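Long-range contacts in putative Lipoprotein (Shewanella oneidensis, PDB 3U24), which is of unknown function but binds zinc and calcium ions and, as a DUF885 member of the Peptidase_MA clan, is probably related to zinc metallopeptidases: residues L245-F250 against G257-Q262; V269-V274 against V472-I477; G276-I281 against M461-Y466; T476-S481 against V519-Y524; Q491-M496 against E506-W511. All coordinates share one frame; numbering follows the deposited sequence.

Contact 1: L245-F250 against G257-Q262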
# COMPACT_ATOMS: atom_id res chain seq x y z
N LEU A 245 1.58 -11.02 18.13
CA LEU A 245 1.73 -11.10 16.68
C LEU A 245 1.70 -9.71 16.03
O LEU A 245 2.40 -9.47 15.04
CB LEU A 245 0.71 -12.03 16.05
CG LEU A 245 0.84 -13.52 16.41
CD1 LEU A 245 -0.35 -14.31 15.85
CD2 LEU A 245 2.16 -14.11 15.91
N TYR A 246 0.93 -8.79 16.61
CA TYR A 246 0.72 -7.49 16.02
C TYR A 246 2.01 -6.70 16.12
O TYR A 246 2.49 -6.18 15.12
CB TYR A 246 -0.44 -6.75 16.66
CG TYR A 246 -0.86 -5.51 15.90
CD1 TYR A 246 -0.23 -4.30 16.14
CD2 TYR A 246 -1.89 -5.54 14.99
CE1 TYR A 246 -0.59 -3.15 15.48
CE2 TYR A 246 -2.27 -4.41 14.31
CZ TYR A 246 -1.60 -3.20 14.57
OH TYR A 246 -1.94 -2.02 13.93
N GLU A 247 2.60 -6.68 17.30
CA GLU A 247 3.89 -6.03 17.48
C GLU A 247 4.99 -6.62 16.59
O GLU A 247 5.79 -5.87 16.02
CB GLU A 247 4.33 -6.10 18.93
CG GLU A 247 3.49 -5.26 19.89
CD GLU A 247 3.75 -3.76 19.78
OE1 GLU A 247 4.60 -3.33 18.94
OE2 GLU A 247 3.10 -2.99 20.50
N GLN A 248 5.05 -7.95 16.47
CA GLN A 248 6.08 -8.57 15.64
C GLN A 248 5.80 -8.16 14.19
O GLN A 248 6.73 -7.76 13.47
CB GLN A 248 6.17 -10.11 15.80
CG GLN A 248 6.70 -10.60 17.16
CD GLN A 248 6.48 -12.11 17.54
OE1 GLN A 248 5.62 -12.83 17.00
NE2 GLN A 248 7.25 -12.57 18.53
N LYS A 249 4.54 -8.22 13.74
CA LYS A 249 4.23 -7.86 12.34
C LYS A 249 4.54 -6.38 12.06
O LYS A 249 5.05 -6.04 11.00
CB LYS A 249 2.76 -8.15 11.99
CG LYS A 249 2.42 -8.01 10.50
CD LYS A 249 1.04 -8.65 10.20
CE LYS A 249 0.74 -8.88 8.72
NZ LYS A 249 0.71 -7.64 7.93
N PHE A 250 4.19 -5.54 13.01
CA PHE A 250 4.45 -4.12 12.95
C PHE A 250 5.95 -3.90 12.83
O PHE A 250 6.36 -3.18 11.95
CB PHE A 250 3.85 -3.42 14.17
CG PHE A 250 4.04 -1.93 14.21
CD1 PHE A 250 3.17 -1.10 13.58
CD2 PHE A 250 5.08 -1.37 14.96
CE1 PHE A 250 3.34 0.29 13.64
CE2 PHE A 250 5.25 0.00 15.02
CZ PHE A 250 4.40 0.83 14.34
N GLY A 257 10.83 3.01 14.52
CA GLY A 257 11.67 3.22 15.66
C GLY A 257 10.88 3.31 16.95
O GLY A 257 11.35 3.91 17.89
N MSE A 258 9.70 2.72 16.98
CA MSE A 258 8.91 2.61 18.22
C MSE A 258 8.01 1.36 18.11
O MSE A 258 7.92 0.74 17.02
CB MSE A 258 8.08 3.87 18.42
CG MSE A 258 6.98 4.05 17.40
SE MSE A 258 6.00 5.78 17.50
CE MSE A 258 6.89 6.88 16.12
N THR A 259 7.37 0.97 19.21
CA THR A 259 6.39 -0.13 19.16
C THR A 259 5.04 0.37 18.65
O THR A 259 4.79 1.58 18.57
CB THR A 259 6.14 -0.74 20.55
OG1 THR A 259 5.51 0.25 21.35
CG2 THR A 259 7.44 -1.22 21.21
N ALA A 260 4.13 -0.57 18.39
CA ALA A 260 2.78 -0.24 17.90
C ALA A 260 2.03 0.44 19.03
O ALA A 260 1.32 1.40 18.81
CB ALA A 260 2.04 -1.49 17.41
N LYS A 261 2.25 -0.02 20.26
CA LYS A 261 1.61 0.57 21.42
C LYS A 261 2.05 2.02 21.53
O LYS A 261 1.27 2.90 21.76
CB LYS A 261 2.02 -0.20 22.68
CG LYS A 261 1.37 0.30 23.97
CD LYS A 261 1.69 -0.64 25.11
CE LYS A 261 0.72 -0.44 26.28
NZ LYS A 261 1.31 -1.06 27.50
N GLN A 262 3.34 2.27 21.34
CA GLN A 262 3.78 3.65 21.38
C GLN A 262 3.12 4.51 20.31
O GLN A 262 2.72 5.66 20.57
CB GLN A 262 5.31 3.74 21.25
CG GLN A 262 6.07 3.46 22.52
CD GLN A 262 7.56 3.44 22.20
OE1 GLN A 262 8.04 2.57 21.46
NE2 GLN A 262 8.28 4.43 22.71
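The contact lies at the N-terminal end of helix 260-289, where Glu-247 of the preceding helix receives two backbone N-H groups of the first turn. Ala-260 N donates to Glu-247 OE1 over 2.9 Å in a nearly straight bond (172°), and Lys-261 N donates to Glu-247 OE2 over 3.1 Å, more bent. Both donors approach on the syn side of their oxygens, 17° out of the carboxylate plane, which fixes the rotation of the group. The Glu-247 chain is bent at its second torsion (chi2 -74°), turning CD toward the helix end.

Beside these bonds, Ala-260 CB lies over the face of the Phe-250 ring, 3.9 Å from its centroid, a CH-pi contact. The Tyr-246 ring meets the same methyl at its edge, CE1 to CB 3.7 Å, while its hydroxyl is hydrogen-bonded to Asp-479 OD2. At the rim of Phe-250, CE2 comes within 3.4 Å of Met-258 O, near the ring plane.

Thr-259 is the N-cap: Gln-262 N donates to its OG1 over 3.0 Å, and Thr-259 N donates to Gln-262 OE1 over 2.8 Å. This pair is a capping box, and the carboxylate would probably also favour the positive end of the helix dipole.

Contact 2: V269-V274 against V472-I477. With ZN (zinc ion), chain L.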
# COMPACT_ATOMS: atom_id res chain seq x y z
N VAL A 269 -3.26 10.99 21.47
CA VAL A 269 -2.96 12.39 21.79
C VAL A 269 -3.15 13.31 20.55
O VAL A 269 -3.79 14.35 20.63
CB VAL A 269 -1.55 12.55 22.44
CG1 VAL A 269 -1.13 14.02 22.54
CG2 VAL A 269 -1.52 11.87 23.84
N ASP A 270 -2.66 12.90 19.39
CA ASP A 270 -2.82 13.74 18.21
C ASP A 270 -4.30 13.96 17.86
O ASP A 270 -4.69 15.05 17.48
CB ASP A 270 -2.07 13.18 16.98
CG ASP A 270 -0.65 13.70 16.84
OD1 ASP A 270 -0.29 14.81 17.34
OD2 ASP A 270 0.14 12.96 16.20
N LYS A 271 -5.11 12.92 17.99
CA LYS A 271 -6.55 13.03 17.74
C LYS A 271 -7.14 14.16 18.56
O LYS A 271 -7.79 15.03 18.03
CB LYS A 271 -7.29 11.71 18.01
CG LYS A 271 -8.80 11.79 17.79
CD LYS A 271 -9.53 10.50 18.17
CE LYS A 271 -9.62 10.25 19.68
NZ LYS A 271 -10.64 11.02 20.43
N ASP A 272 -6.85 14.17 19.84
CA ASP A 272 -7.33 15.26 20.69
C ASP A 272 -6.81 16.64 20.30
O ASP A 272 -7.60 17.58 20.25
CB ASP A 272 -7.05 14.98 22.19
CG ASP A 272 -7.79 13.73 22.71
OD1 ASP A 272 -8.86 13.38 22.15
OD2 ASP A 272 -7.34 13.11 23.70
N ARG A 273 -5.52 16.76 20.03
CA ARG A 273 -4.93 18.04 19.63
C ARG A 273 -5.61 18.57 18.35
O ARG A 273 -6.03 19.73 18.29
CB ARG A 273 -3.39 17.91 19.42
CG ARG A 273 -2.71 19.12 18.73
CD ARG A 273 -1.23 18.95 18.30
NE ARG A 273 -1.02 18.01 17.17
CZ ARG A 273 -1.25 18.26 15.88
NH1 ARG A 273 -1.03 17.28 15.00
NH2 ARG A 273 -1.68 19.47 15.48
N VAL A 274 -5.74 17.69 17.35
CA VAL A 274 -6.31 18.06 16.05
C VAL A 274 -7.77 18.51 16.20
O VAL A 274 -8.11 19.60 15.77
CB VAL A 274 -6.15 16.93 14.98
CG1 VAL A 274 -7.05 17.20 13.78
CG2 VAL A 274 -4.67 16.78 14.54
N VAL A 472 -5.73 9.59 8.85
CA VAL A 472 -4.47 8.91 9.04
C VAL A 472 -4.30 8.50 10.52
O VAL A 472 -3.96 7.35 10.81
CB VAL A 472 -3.34 9.82 8.52
CG1 VAL A 472 -2.01 9.35 8.99
CG2 VAL A 472 -3.43 9.83 6.99
N ILE A 473 -4.62 9.41 11.41
CA ILE A 473 -4.58 9.17 12.85
C ILE A 473 -5.57 8.04 13.22
O ILE A 473 -5.18 7.04 13.87
CB ILE A 473 -4.88 10.47 13.65
CG1 ILE A 473 -3.83 11.58 13.32
CG2 ILE A 473 -4.90 10.19 15.14
CD1 ILE A 473 -4.19 12.96 13.86
N CYS A 474 -6.82 8.18 12.80
CA CYS A 474 -7.83 7.20 13.12
C CYS A 474 -7.63 5.85 12.43
O CYS A 474 -8.06 4.83 12.95
CB CYS A 474 -9.25 7.75 12.92
SG CYS A 474 -9.62 9.17 14.02
N ASN A 475 -6.93 5.82 11.30
CA ASN A 475 -6.55 4.52 10.70
C ASN A 475 -5.71 3.68 11.67
O ASN A 475 -5.88 2.46 11.73
CB ASN A 475 -5.73 4.68 9.41
CG ASN A 475 -6.59 4.94 8.17
OD1 ASN A 475 -7.82 4.81 8.17
ND2 ASN A 475 -5.91 5.27 7.08
N THR A 476 -4.80 4.35 12.41
CA THR A 476 -3.91 3.72 13.37
C THR A 476 -4.68 3.27 14.60
O THR A 476 -4.54 2.14 15.04
CB THR A 476 -2.74 4.67 13.77
OG1 THR A 476 -1.89 4.79 12.65
CG2 THR A 476 -1.91 4.16 14.95
N ILE A 477 -5.50 4.15 15.14
CA ILE A 477 -6.37 3.79 16.27
C ILE A 477 -7.23 2.55 15.96
O ILE A 477 -7.33 1.60 16.76
CB ILE A 477 -7.24 4.99 16.68
CG1 ILE A 477 -6.32 6.12 17.14
CG2 ILE A 477 -8.22 4.66 17.81
CD1 ILE A 477 -7.04 7.38 17.50
ZN ZN L . -8.94 11.43 23.85
O HOH W 1 -10.58 12.05 23.25
O HOH W 2 -8.48 9.45 24.89
O HOH W 3 -8.50 10.57 22.44
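Lys-271 NZ is held by several groups: water 1, at 3.0 Å from NZ, accepts a bond from it, Glu-499 forms a salt bridge with it, and Asp-272 OD1 adds a weak, long one. The same Asp-272 carboxylate binds a zinc ion through both oxygens, with OD2 at 2.3 Å from the metal and OD1 farther off. Water 1 is also a zinc ligand, so it links the ammonium to the metal site; the carboxylate, beside both, probably offsets part of the repulsion between the ammonium and the metal.

The aliphatic part of Lys-271 carries the interhelical contact. Its CD, anti to CA (chi2 -175°), meets Ile-477 CD1 at 4.0 Å, the two side chains crossing at about a right angle.

Helices 260-289 and 459-485 run antiparallel here, their local axes 9.8 Å apart at an angle of 147°, a long helix pair in this mostly helical fold. Ile-473 reaches across from helix 459-485 with both branches. Its CD1 reaches 3.8 Å from Asp-270 CB and meets Val-274 CG2 tip to tip at 3.9 Å, while its CG2 branch lies 4.0 Å from Lys-271 CB. An alanine in place of Ile-473 would probably open a gap between the two helices, leaving Val-274 CG2 and the CB atoms of Asp-270 and Lys-271 without these neighbours. The OD2 of buried Asp-270 bonds to Tyr-525 and Arg-529 of helix 523-542.

Contact 3: G276-I281 against M461-Y466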
# COMPACT_ATOMS: atom_id res chain seq x y z
N GLY A 276 -9.27 19.68 18.85
CA GLY A 276 -9.25 20.95 19.58
C GLY A 276 -8.98 22.11 18.64
O GLY A 276 -9.66 23.13 18.74
N GLU A 277 -8.00 21.97 17.74
CA GLU A 277 -7.74 23.02 16.76
C GLU A 277 -8.93 23.23 15.81
O GLU A 277 -9.30 24.37 15.51
CB GLU A 277 -6.48 22.75 15.96
CG GLU A 277 -5.24 22.81 16.85
CD GLU A 277 -5.12 24.13 17.60
OE1 GLU A 277 -5.00 25.16 16.91
OE2 GLU A 277 -5.20 24.14 18.85
N MSE A 278 -9.52 22.13 15.35
CA MSE A 278 -10.72 22.21 14.53
C MSE A 278 -11.88 22.94 15.24
O MSE A 278 -12.62 23.68 14.57
CB MSE A 278 -11.18 20.83 14.10
CG MSE A 278 -10.25 20.16 13.13
SE MSE A 278 -10.76 18.31 12.84
CE MSE A 278 -11.98 18.63 11.31
N ALA A 279 -12.05 22.70 16.54
CA ALA A 279 -13.10 23.36 17.31
C ALA A 279 -12.88 24.87 17.33
O ALA A 279 -13.82 25.63 17.12
CB ALA A 279 -13.20 22.80 18.73
N LYS A 280 -11.64 25.30 17.51
CA LYS A 280 -11.29 26.73 17.48
C LYS A 280 -11.57 27.34 16.14
O LYS A 280 -12.12 28.41 16.07
CB LYS A 280 -9.82 26.95 17.79
CG LYS A 280 -9.47 26.75 19.26
CD LYS A 280 -7.96 26.80 19.51
CE LYS A 280 -7.61 26.25 20.90
NZ LYS A 280 -6.48 25.25 20.85
N ILE A 281 -11.21 26.66 15.05
CA ILE A 281 -11.45 27.23 13.75
C ILE A 281 -12.94 27.35 13.53
O ILE A 281 -13.42 28.36 12.97
CB ILE A 281 -10.79 26.45 12.61
CG1 ILE A 281 -9.27 26.47 12.79
CG2 ILE A 281 -11.15 27.07 11.26
CD1 ILE A 281 -8.50 25.51 11.90
N MSE A 461 -8.84 26.16 4.86
CA MSE A 461 -7.83 25.23 4.37
C MSE A 461 -7.35 24.40 5.55
O MSE A 461 -7.32 23.19 5.48
CB MSE A 461 -6.67 25.99 3.72
CG MSE A 461 -5.43 25.13 3.40
SE MSE A 461 -5.85 23.78 2.05
CE MSE A 461 -5.45 24.97 0.57
N TRP A 462 -6.99 25.05 6.65
CA TRP A 462 -6.55 24.30 7.83
C TRP A 462 -7.60 23.35 8.36
O TRP A 462 -7.29 22.21 8.73
CB TRP A 462 -6.03 25.23 8.92
CG TRP A 462 -4.62 25.64 8.60
CD1 TRP A 462 -4.20 26.53 7.61
CD2 TRP A 462 -3.39 25.15 9.20
NE1 TRP A 462 -2.84 26.61 7.57
CE2 TRP A 462 -2.30 25.81 8.50
CE3 TRP A 462 -3.10 24.26 10.21
CZ2 TRP A 462 -0.98 25.58 8.83
CZ3 TRP A 462 -1.77 24.02 10.54
CH2 TRP A 462 -0.73 24.66 9.87
N LEU A 463 -8.85 23.78 8.38
CA LEU A 463 -9.91 22.94 8.89
C LEU A 463 -10.02 21.66 8.06
O LEU A 463 -10.15 20.57 8.62
CB LEU A 463 -11.24 23.71 8.89
CG LEU A 463 -12.49 22.99 9.37
CD1 LEU A 463 -12.30 22.50 10.80
CD2 LEU A 463 -13.71 23.90 9.24
N MSE A 464 -9.97 21.82 6.73
CA MSE A 464 -10.10 20.73 5.81
C MSE A 464 -8.88 19.81 5.89
O MSE A 464 -9.04 18.60 5.88
CB MSE A 464 -10.30 21.21 4.37
CG MSE A 464 -11.65 21.87 4.09
SE MSE A 464 -13.27 20.74 4.49
CE MSE A 464 -12.69 19.06 3.89
N TYR A 465 -7.69 20.39 5.98
CA TYR A 465 -6.49 19.61 6.24
C TYR A 465 -6.62 18.74 7.50
O TYR A 465 -6.26 17.56 7.52
CB TYR A 465 -5.24 20.49 6.38
CG TYR A 465 -4.11 19.73 7.04
CD1 TYR A 465 -3.44 18.72 6.35
CD2 TYR A 465 -3.77 19.95 8.33
CE1 TYR A 465 -2.41 18.00 6.94
CE2 TYR A 465 -2.78 19.22 8.95
CZ TYR A 465 -2.09 18.24 8.24
OH TYR A 465 -1.10 17.50 8.84
N TYR A 466 -7.11 19.34 8.57
CA TYR A 466 -7.26 18.59 9.79
C TYR A 466 -8.21 17.39 9.65
O TYR A 466 -7.93 16.32 10.21
CB TYR A 466 -7.71 19.49 10.92
CG TYR A 466 -6.64 20.40 11.49
CD1 TYR A 466 -5.39 19.91 11.82
CD2 TYR A 466 -6.91 21.74 11.78
CE1 TYR A 466 -4.43 20.72 12.41
CE2 TYR A 466 -5.96 22.57 12.31
CZ TYR A 466 -4.73 22.06 12.65
OH TYR A 466 -3.78 22.87 13.19
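Ile-281 CD1 is the bump that enters a shallow hollow on helix 459-485, bounded by Trp-462 CB, the backbone N of Leu-463 and the edge of the Tyr-466 ring. It lies 3.9 Å from Trp-462 CB and near the plane of the tyrosine ring, beside CE2, so the methyl abuts the rim rather than covering a face. Its other branch, CG2, passes Leu-463 CB at 4.1 Å, the two side chains lying antiparallel, side by side.

One turn earlier, Met-278, a selenomethionine, occupies the space between Leu-463 and Tyr-466. Its CG presses against Tyr-466 CB at 3.4 Å, and its CB meets Leu-463 CD1 at 3.9 Å, crossing the leucine at about a right angle. The bend at chi3 (90°) brings CE back to the Leu-463 carbonyl, 3.8 Å from its O.

The two helices, 260-289 and 459-485, are antiparallel at this point, with local axes 9.7 Å apart and an angle of 149°; the touching residues follow an i, i+1, i+4 pattern on both, Glu-277, Met-278 and Ile-281 against Trp-462, Leu-463 and Tyr-466. Helix 298-309 closes over Met-278 and Leu-463 through Ile-302, Ile-306 and Leu-305.

Toward the more exposed side, Glu-277 CB rests 3.7 Å from Tyr-466 CE2, its carboxylate plane turned 75° from the ring. The carboxylate itself leads away from the helix pair, and OE2 forms a salt bridge with Lys-280 NZ of its own helix at 2.6 Å.

Contact 4: T476-S481 against V519-Y524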
# COMPACT_ATOMS: atom_id res chain seq x y z
N THR A 476 -4.80 4.35 12.41
CA THR A 476 -3.91 3.72 13.37
C THR A 476 -4.68 3.27 14.60
O THR A 476 -4.54 2.14 15.04
CB THR A 476 -2.74 4.67 13.77
OG1 THR A 476 -1.89 4.79 12.65
CG2 THR A 476 -1.91 4.16 14.95
N ILE A 477 -5.50 4.15 15.14
CA ILE A 477 -6.37 3.79 16.27
C ILE A 477 -7.23 2.55 15.96
O ILE A 477 -7.33 1.60 16.76
CB ILE A 477 -7.24 4.99 16.68
CG1 ILE A 477 -6.32 6.12 17.14
CG2 ILE A 477 -8.22 4.66 17.81
CD1 ILE A 477 -7.04 7.38 17.50
N LEU A 478 -7.82 2.55 14.79
CA LEU A 478 -8.72 1.51 14.37
C LEU A 478 -7.99 0.19 14.23
O LEU A 478 -8.40 -0.85 14.79
CB LEU A 478 -9.36 1.90 13.03
CG LEU A 478 -10.22 0.84 12.33
CD1 LEU A 478 -11.63 0.94 12.84
CD2 LEU A 478 -10.27 1.01 10.81
N ASP A 479 -6.88 0.22 13.49
CA ASP A 479 -6.19 -1.04 13.19
C ASP A 479 -5.69 -1.70 14.48
O ASP A 479 -5.89 -2.91 14.69
CB ASP A 479 -5.06 -0.86 12.19
CG ASP A 479 -4.55 -2.20 11.65
OD1 ASP A 479 -5.25 -2.83 10.81
OD2 ASP A 479 -3.42 -2.60 12.05
N TYR A 480 -5.11 -0.88 15.34
CA TYR A 480 -4.56 -1.34 16.60
C TYR A 480 -5.66 -1.80 17.53
O TYR A 480 -5.57 -2.89 18.10
CB TYR A 480 -3.74 -0.20 17.26
CG TYR A 480 -3.02 -0.60 18.53
CD1 TYR A 480 -1.78 -1.22 18.49
CD2 TYR A 480 -3.60 -0.39 19.77
CE1 TYR A 480 -1.12 -1.62 19.68
CE2 TYR A 480 -2.96 -0.78 20.95
CZ TYR A 480 -1.71 -1.37 20.91
OH TYR A 480 -1.07 -1.75 22.09
N SER A 481 -6.70 -0.99 17.69
CA SER A 481 -7.76 -1.33 18.64
C SER A 481 -8.49 -2.60 18.26
O SER A 481 -8.85 -3.37 19.13
CB SER A 481 -8.71 -0.16 18.86
OG SER A 481 -7.94 0.99 19.25
N VAL A 519 -1.87 -4.16 10.34
CA VAL A 519 -0.66 -3.32 10.33
C VAL A 519 -0.59 -2.33 9.17
O VAL A 519 -0.26 -1.14 9.36
CB VAL A 519 0.62 -4.20 10.47
CG1 VAL A 519 1.86 -3.40 10.22
CG2 VAL A 519 0.67 -4.81 11.87
N GLN A 520 -0.94 -2.75 7.97
CA GLN A 520 -0.81 -1.86 6.80
C GLN A 520 -1.48 -0.48 7.02
O GLN A 520 -0.97 0.55 6.58
CB GLN A 520 -1.31 -2.57 5.52
CG GLN A 520 -1.05 -1.82 4.21
CD GLN A 520 -1.96 -0.60 4.03
OE1 GLN A 520 -3.09 -0.59 4.52
NE2 GLN A 520 -1.43 0.45 3.38
N LEU A 521 -2.59 -0.47 7.75
CA LEU A 521 -3.36 0.78 8.00
C LEU A 521 -2.59 1.76 8.85
O LEU A 521 -2.84 2.95 8.74
CB LEU A 521 -4.73 0.50 8.63
CG LEU A 521 -5.82 0.26 7.58
CD1 LEU A 521 -7.06 -0.36 8.24
CD2 LEU A 521 -6.17 1.56 6.85
N THR A 522 -1.68 1.29 9.70
CA THR A 522 -0.85 2.20 10.50
C THR A 522 0.30 2.89 9.70
O THR A 522 0.92 3.83 10.19
CB THR A 522 -0.20 1.49 11.71
OG1 THR A 522 0.83 0.61 11.24
CG2 THR A 522 -1.24 0.68 12.51
N SER A 523 0.55 2.47 8.46
CA SER A 523 1.78 2.84 7.77
C SER A 523 1.84 4.35 7.55
O SER A 523 2.91 4.98 7.68
CB SER A 523 1.97 2.03 6.47
OG SER A 523 0.94 2.24 5.52
N TYR A 524 0.68 4.92 7.26
CA TYR A 524 0.59 6.34 6.91
C TYR A 524 1.02 7.21 8.08
O TYR A 524 1.89 8.09 7.93
CB TYR A 524 -0.81 6.72 6.47
CG TYR A 524 -1.37 5.76 5.47
CD1 TYR A 524 -2.04 4.61 5.89
CD2 TYR A 524 -1.24 6.00 4.10
CE1 TYR A 524 -2.54 3.71 4.99
CE2 TYR A 524 -1.74 5.09 3.18
CZ TYR A 524 -2.39 3.97 3.62
OH TYR A 524 -2.89 3.04 2.76
O HOH W 4 -2.25 5.43 9.78
O HOH W 5 -4.14 -2.94 8.12
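In Asp-479 of helix 459-485, chi1 (-168°) carries CG toward the turn at 519-522 and chi2 (74°) sets OD2 within 2.8 Å of Val-519 N, which donates to it. The donor comes on the syn side, 25° out of the carboxylate plane. The same OD2 bonds to the hydroxyl of Tyr-246, while OD1 accepts from water 5 at 2.9 Å, and that water in turn accepts from Leu-521 N. Both carboxylate oxygens of this buried group are thus occupied. An alanine here would probably leave Val-519 N and the Tyr-246 hydroxyl without their acceptor and free the turn to shift.

Around the polar centre, Asp-479 CB packs on Leu-521 CB at 3.8 Å. Thr-476 OG1, placed anti to the carbonyl carbon, lies 3.5 Å from Thr-522 CA; it donates to water 4, which passes a bond to Leu-521 O. Thr-522 OG1 is spent inside its own turn, donating to Val-519 O over 2.8 Å in the carbonyl plane, and Thr-522 N shares that acceptor. Leu-521 is further covered by Arg-513 and Ala-514 of helix 504-516. A buried aspartate of helix 459-485 and two waters thus tie down the backbone of the turn that precedes helix 523-542.

Contact 5: Q491-M496 against E506-W511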
# COMPACT_ATOMS: atom_id res chain seq x y z
N GLN A 491 -18.17 0.18 17.56
CA GLN A 491 -17.14 1.15 18.00
C GLN A 491 -16.29 1.63 16.83
O GLN A 491 -15.98 2.82 16.75
CB GLN A 491 -16.25 0.55 19.09
CG GLN A 491 -16.98 0.34 20.41
CD GLN A 491 -16.29 -0.68 21.30
OE1 GLN A 491 -15.34 -1.35 20.90
NE2 GLN A 491 -16.78 -0.79 22.54
N ALA A 492 -15.94 0.75 15.91
CA ALA A 492 -15.06 1.16 14.79
C ALA A 492 -15.78 2.15 13.91
O ALA A 492 -15.20 3.15 13.47
CB ALA A 492 -14.56 -0.03 13.98
N ILE A 493 -17.06 1.89 13.64
CA ILE A 493 -17.87 2.79 12.81
C ILE A 493 -18.04 4.18 13.47
O ILE A 493 -17.95 5.19 12.78
CB ILE A 493 -19.28 2.21 12.50
CG1 ILE A 493 -19.20 0.94 11.66
CG2 ILE A 493 -20.18 3.24 11.79
CD1 ILE A 493 -18.46 1.13 10.35
N ALA A 494 -18.26 4.22 14.78
CA ALA A 494 -18.43 5.47 15.53
C ALA A 494 -17.10 6.25 15.56
O ALA A 494 -17.10 7.44 15.41
CB ALA A 494 -19.00 5.21 16.96
N LEU A 495 -15.95 5.56 15.68
CA LEU A 495 -14.65 6.22 15.52
C LEU A 495 -14.54 6.94 14.16
O LEU A 495 -14.25 8.14 14.07
CB LEU A 495 -13.52 5.20 15.64
CG LEU A 495 -12.04 5.66 15.53
CD1 LEU A 495 -11.61 6.36 16.84
CD2 LEU A 495 -11.13 4.45 15.20
N MSE A 496 -14.78 6.20 13.09
CA MSE A 496 -14.53 6.75 11.78
C MSE A 496 -15.54 7.87 11.49
O MSE A 496 -15.20 8.86 10.87
CB MSE A 496 -14.56 5.66 10.69
CG MSE A 496 -13.41 4.59 10.69
SE MSE A 496 -11.56 5.13 11.20
CE MSE A 496 -11.10 6.19 9.63
N GLU A 506 -17.56 4.86 3.80
CA GLU A 506 -16.13 4.90 4.02
C GLU A 506 -15.81 4.14 5.33
O GLU A 506 -14.88 3.31 5.38
CB GLU A 506 -15.59 6.34 4.02
N ALA A 507 -16.63 4.33 6.35
CA ALA A 507 -16.39 3.71 7.63
C ALA A 507 -16.48 2.20 7.50
O ALA A 507 -15.59 1.47 7.96
CB ALA A 507 -17.35 4.23 8.67
N GLU A 508 -17.54 1.75 6.84
CA GLU A 508 -17.77 0.32 6.64
C GLU A 508 -16.61 -0.30 5.86
O GLU A 508 -16.16 -1.39 6.20
CB GLU A 508 -19.09 0.04 5.90
CG GLU A 508 -20.33 -0.25 6.74
CD GLU A 508 -21.62 -0.44 5.87
OE1 GLU A 508 -21.52 -0.41 4.60
OE2 GLU A 508 -22.74 -0.61 6.44
N GLY A 509 -16.17 0.35 4.79
CA GLY A 509 -15.04 -0.10 4.01
C GLY A 509 -13.78 -0.24 4.87
O GLY A 509 -13.02 -1.21 4.74
N LYS A 510 -13.58 0.70 5.78
CA LYS A 510 -12.44 0.66 6.68
C LYS A 510 -12.51 -0.49 7.68
O LYS A 510 -11.52 -1.17 7.91
CB LYS A 510 -12.29 1.98 7.41
CG LYS A 510 -11.67 3.06 6.57
CD LYS A 510 -10.16 2.87 6.42
CE LYS A 510 -9.58 3.95 5.51
NZ LYS A 510 -9.65 5.31 6.14
N TRP A 511 -13.68 -0.73 8.25
CA TRP A 511 -13.86 -1.88 9.11
C TRP A 511 -13.48 -3.18 8.39
O TRP A 511 -12.69 -3.99 8.90
CB TRP A 511 -15.30 -1.94 9.61
CG TRP A 511 -15.68 -3.27 10.19
CD1 TRP A 511 -16.44 -4.27 9.60
CD2 TRP A 511 -15.29 -3.81 11.49
NE1 TRP A 511 -16.55 -5.36 10.44
CE2 TRP A 511 -15.89 -5.15 11.59
CE3 TRP A 511 -14.57 -3.33 12.58
CZ2 TRP A 511 -15.74 -5.94 12.70
CZ3 TRP A 511 -14.41 -4.14 13.69
CH2 TRP A 511 -15.00 -5.41 13.76
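Ala-492 CB points at the six-membered part of the Trp-511 indole, meeting CE3 at 3.6 Å from an oblique direction. The tryptophan leaves its helix with CG anti to the backbone N (chi1 165°), and its ring also touches Ile-482 of helix 459-485 and Glu-489, a calcium-binding residue. A bound calcium ion lies about 5 Å from the Trp-511 side chain, measured between nearest atoms, which places this end of the contact beside a metal position.

Ile-493 brings its CD1 tip to the backbone of the partner helix. The bend at its second torsion (chi2 -57°) lays CD1 against the chain itself, 3.6 Å from Ala-507 C, with Ala-507 CB on the same methyl at 3.7 Å. The small residue permits this closeness: the CA atoms of Ile-493 and Ala-507 are 5.5 Å apart.

Helices 489-499 and 504-516 follow one another through a short connection and form an antiparallel helical hairpin, their local axes 8.9 Å apart at 131°. Near its turn, the CB of Met-496, a selenomethionine, also touches Ala-507 CB, at 3.7 Å, so the one methyl serves both Ile-493 and Met-496. Bent at both later torsions, the Met-496 chain crosses Lys-510 at about a right angle, with CE 3.9 Å from NZ. That ammonium is bound by Asn-475 OD1 of helix 459-485.

Overall arrangement
Helix 459-485 runs through contacts 2, 3 and 4, and helix 260-289 through contacts 1, 2 and 3, so these two long antiparallel helices form the spine of the group. Contacts 2 and 3 sit along the same pair, with centres 13 Å apart and contact 3 nested in the chain loop closed by contact 2. Contact 1 joins helix 243-254 to the start of 260-289 and touches contact 4, about 10 Å away between centres. Contact 5, the hairpin 489-516, is nested inside the loop closed by contact 4. The side chain of Thr-522 in contact 4 is about 10 Å from that of Glu-439, which binds a zinc ion together with His-408 and His-414.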